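Local coordinates for protein type III restriction-modification enzyme EcoP15I Mod subunit (Escherichia coli, PDB 4ZCF) that methylates the second adenine of the DNA site 5'-CAGCAG-3' at N6 using S-adenosyl-L-methionine, and partners the Res subunit in DNA restriction, at residues Ile120-Pro125 with Leu438-Gly443. Residues are numbered along the deposited sequence; the frame is centred on the assembly and turned at random.
Sequences IYIDPP and LDFFAG
Ile122 and Phe441 meet where two neighbouring parallel strands run out into loops, and CG2 of Ile122 touches two phenylalanines. Ile122 CG2 sits over the centre of the Phe440 ring, 3.7 Å from its centroid, as a CH-pi contact, and lies in the plane of the Phe441 ring, at its edge, 3.9 Å from Phe441 CD2. The Phe441 ring takes Pro124 over one face, with Pro124 CA 4.1 Å from the ring centroid, while Pro125 CD approaches Phe441 CE1. CG of Phe440 stands between its backbone N and carbonyl carbon (chi1 55°), which brings the ring to Ile122 and Ile120 CG2; Leu106 and Ala185 pack on it from two helices. An alanine in place of Phe440 would probably leave Ile122 CG2 without its aromatic floor and open a gap there. Farther back, Tyr121 N donates to Leu438 O (3.1 Å), pairing the strands. Beyond this bond the backbones part, and a water accepts from Asp123 N at 2.9 Å and lies within hydrogen-bonding distance of Phe441 O and Asp439 OD2. Asp439 OD1 receives Phe441 N at 3.1 Å, forming an Asx turn, and its OD2 bonds Thr447. The sequences DPPY from Asp123 and FAGSG from Phe441 probably correspond to the catalytic and cofactor-binding (FxGxG) motifs of N6-adenine methyltransferases, at the carboxyl ends of central strands in a Rossmann-like fold; residues 123-126 are predicted to bind S-adenosylmethionine.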
loop_
_atom_site.group_PDB
_atom_site.type_symbol
_atom_site.label_atom_id
_atom_site.label_comp_id
_atom_site.label_asym_id
_atom_site.label_seq_id
_atom_site.Cartn_x
_atom_site.Cartn_y
_atom_site.Cartn_z
ATOM N N ILE A 120 -4.658 -6.754 9.080
ATOM C CA ILE A 120 -5.851 -6.022 9.443
ATOM C C ILE A 120 -6.937 -6.443 8.493
ATOM O O ILE A 120 -6.743 -6.388 7.278
ATOM C CB ILE A 120 -5.657 -4.479 9.412
ATOM C CG1 ILE A 120 -4.548 -4.018 10.430
ATOM C CG2 ILE A 120 -7.003 -3.733 9.613
ATOM C CD1 ILE A 120 -4.266 -2.495 10.443
ATOM N N TYR A 121 -8.077 -6.902 9.037
ATOM C CA TYR A 121 -9.279 -7.169 8.260
ATOM C C TYR A 121 -10.343 -6.268 8.831
ATOM O O TYR A 121 -10.545 -6.274 10.029
ATOM C CB TYR A 121 -9.764 -8.639 8.297
ATOM C CG TYR A 121 -11.098 -8.764 7.578
ATOM C CD1 TYR A 121 -11.186 -8.579 6.194
ATOM C CD2 TYR A 121 -12.289 -8.857 8.293
ATOM C CE1 TYR A 121 -12.413 -8.567 5.540
ATOM C CE2 TYR A 121 -13.524 -8.796 7.650
ATOM C CZ TYR A 121 -13.577 -8.684 6.271
ATOM O OH TYR A 121 -14.781 -8.649 5.626
ATOM N N ILE A 122 -11.029 -5.507 8.001
ATOM C CA ILE A 122 -12.128 -4.647 8.461
ATOM C C ILE A 122 -13.340 -4.718 7.546
ATOM O O ILE A 122 -13.189 -4.815 6.336
ATOM C CB ILE A 122 -11.761 -3.162 8.830
ATOM C CG1 ILE A 122 -10.922 -2.452 7.768
ATOM C CG2 ILE A 122 -11.189 -3.045 10.230
ATOM C CD1 ILE A 122 -11.168 -0.894 7.742
ATOM N N ASP A 123 -14.544 -4.695 8.138
ATOM C CA ASP A 123 -15.795 -4.643 7.389
ATOM C C ASP A 123 -16.451 -3.309 7.785
ATOM O O ASP A 123 -17.209 -3.239 8.752
ATOM C CB ASP A 123 -16.666 -5.868 7.662
ATOM C CG ASP A 123 -18.051 -5.878 7.048
ATOM O OD1 ASP A 123 -18.228 -5.276 5.969
ATOM O OD2 ASP A 123 -18.938 -6.574 7.599
ATOM N N PRO A 124 -16.073 -2.201 7.120
ATOM C CA PRO A 124 -16.628 -0.905 7.510
ATOM C C PRO A 124 -18.057 -0.750 7.009
ATOM O O PRO A 124 -18.507 -1.579 6.221
ATOM C CB PRO A 124 -15.673 0.085 6.842
ATOM C CG PRO A 124 -15.252 -0.596 5.599
ATOM C CD PRO A 124 -15.151 -2.062 5.974
ATOM N N PRO A 125 -18.811 0.269 7.448
ATOM C CA PRO A 125 -20.138 0.458 6.843
ATOM C C PRO A 125 -19.937 0.839 5.370
ATOM O O PRO A 125 -19.011 1.595 5.009
ATOM C CB PRO A 125 -20.771 1.584 7.669
ATOM C CG PRO A 125 -19.631 2.313 8.310
ATOM C CD PRO A 125 -18.459 1.359 8.392
ATOM N N LEU A 438 -5.972 -7.850 13.426
ATOM C CA LEU A 438 -6.757 -6.758 13.989
ATOM C C LEU A 438 -8.032 -6.401 13.224
ATOM O O LEU A 438 -7.987 -6.163 12.025
ATOM C CB LEU A 438 -5.860 -5.517 14.265
ATOM C CG LEU A 438 -6.561 -4.212 14.683
ATOM C CD1 LEU A 438 -6.901 -4.206 16.152
ATOM C CD2 LEU A 438 -5.752 -3.000 14.323
ATOM N N ASP A 439 -9.167 -6.336 13.930
ATOM C CA ASP A 439 -10.447 -5.907 13.343
ATOM C C ASP A 439 -10.973 -4.786 14.208
ATOM O O ASP A 439 -11.298 -5.027 15.352
ATOM C CB ASP A 439 -11.483 -7.060 13.242
ATOM C CG ASP A 439 -12.675 -6.792 12.333
ATOM O OD1 ASP A 439 -13.100 -5.610 12.217
ATOM O OD2 ASP A 439 -13.149 -7.734 11.703
ATOM N N PHE A 440 -10.999 -3.559 13.703
ATOM C CA PHE A 440 -11.476 -2.419 14.496
ATOM C C PHE A 440 -12.933 -2.015 14.243
ATOM O O PHE A 440 -13.390 -1.025 14.784
ATOM C CB PHE A 440 -10.465 -1.255 14.525
ATOM C CG PHE A 440 -10.007 -0.715 13.185
ATOM C CD1 PHE A 440 -10.694 0.332 12.564
ATOM C CD2 PHE A 440 -8.866 -1.210 12.574
ATOM C CE1 PHE A 440 -10.270 0.833 11.326
ATOM C CE2 PHE A 440 -8.434 -0.700 11.348
ATOM C CZ PHE A 440 -9.144 0.310 10.723
ATOM N N PHE A 441 -13.673 -2.838 13.465
ATOM C CA PHE A 441 -15.118 -2.762 13.185
ATOM C C PHE A 441 -15.610 -4.185 13.463
ATOM O O PHE A 441 -16.169 -4.807 12.560
ATOM C CB PHE A 441 -15.420 -2.378 11.708
ATOM C CG PHE A 441 -15.203 -0.921 11.360
ATOM C CD1 PHE A 441 -16.142 0.047 11.717
ATOM C CD2 PHE A 441 -14.049 -0.509 10.697
ATOM C CE1 PHE A 441 -15.936 1.390 11.395
ATOM C CE2 PHE A 441 -13.846 0.836 10.389
ATOM C CZ PHE A 441 -14.789 1.777 10.735
ATOM N N ALA A 442 -15.349 -4.728 14.694
ATOM C CA ALA A 442 -15.676 -6.106 15.093
ATOM C C ALA A 442 -16.957 -6.698 14.487
ATOM O O ALA A 442 -16.953 -7.854 14.024
ATOM C CB ALA A 442 -15.698 -6.241 16.609
ATOM N N GLY A 443 -18.017 -5.884 14.491
ATOM C CA GLY A 443 -19.342 -6.238 14.019
ATOM C C GLY A 443 -19.986 -7.207 14.983
ATOM O O GLY A 443 -20.367 -6.820 16.082
HETATM O O HOH W 1 -15.134 -6.262 10.464
#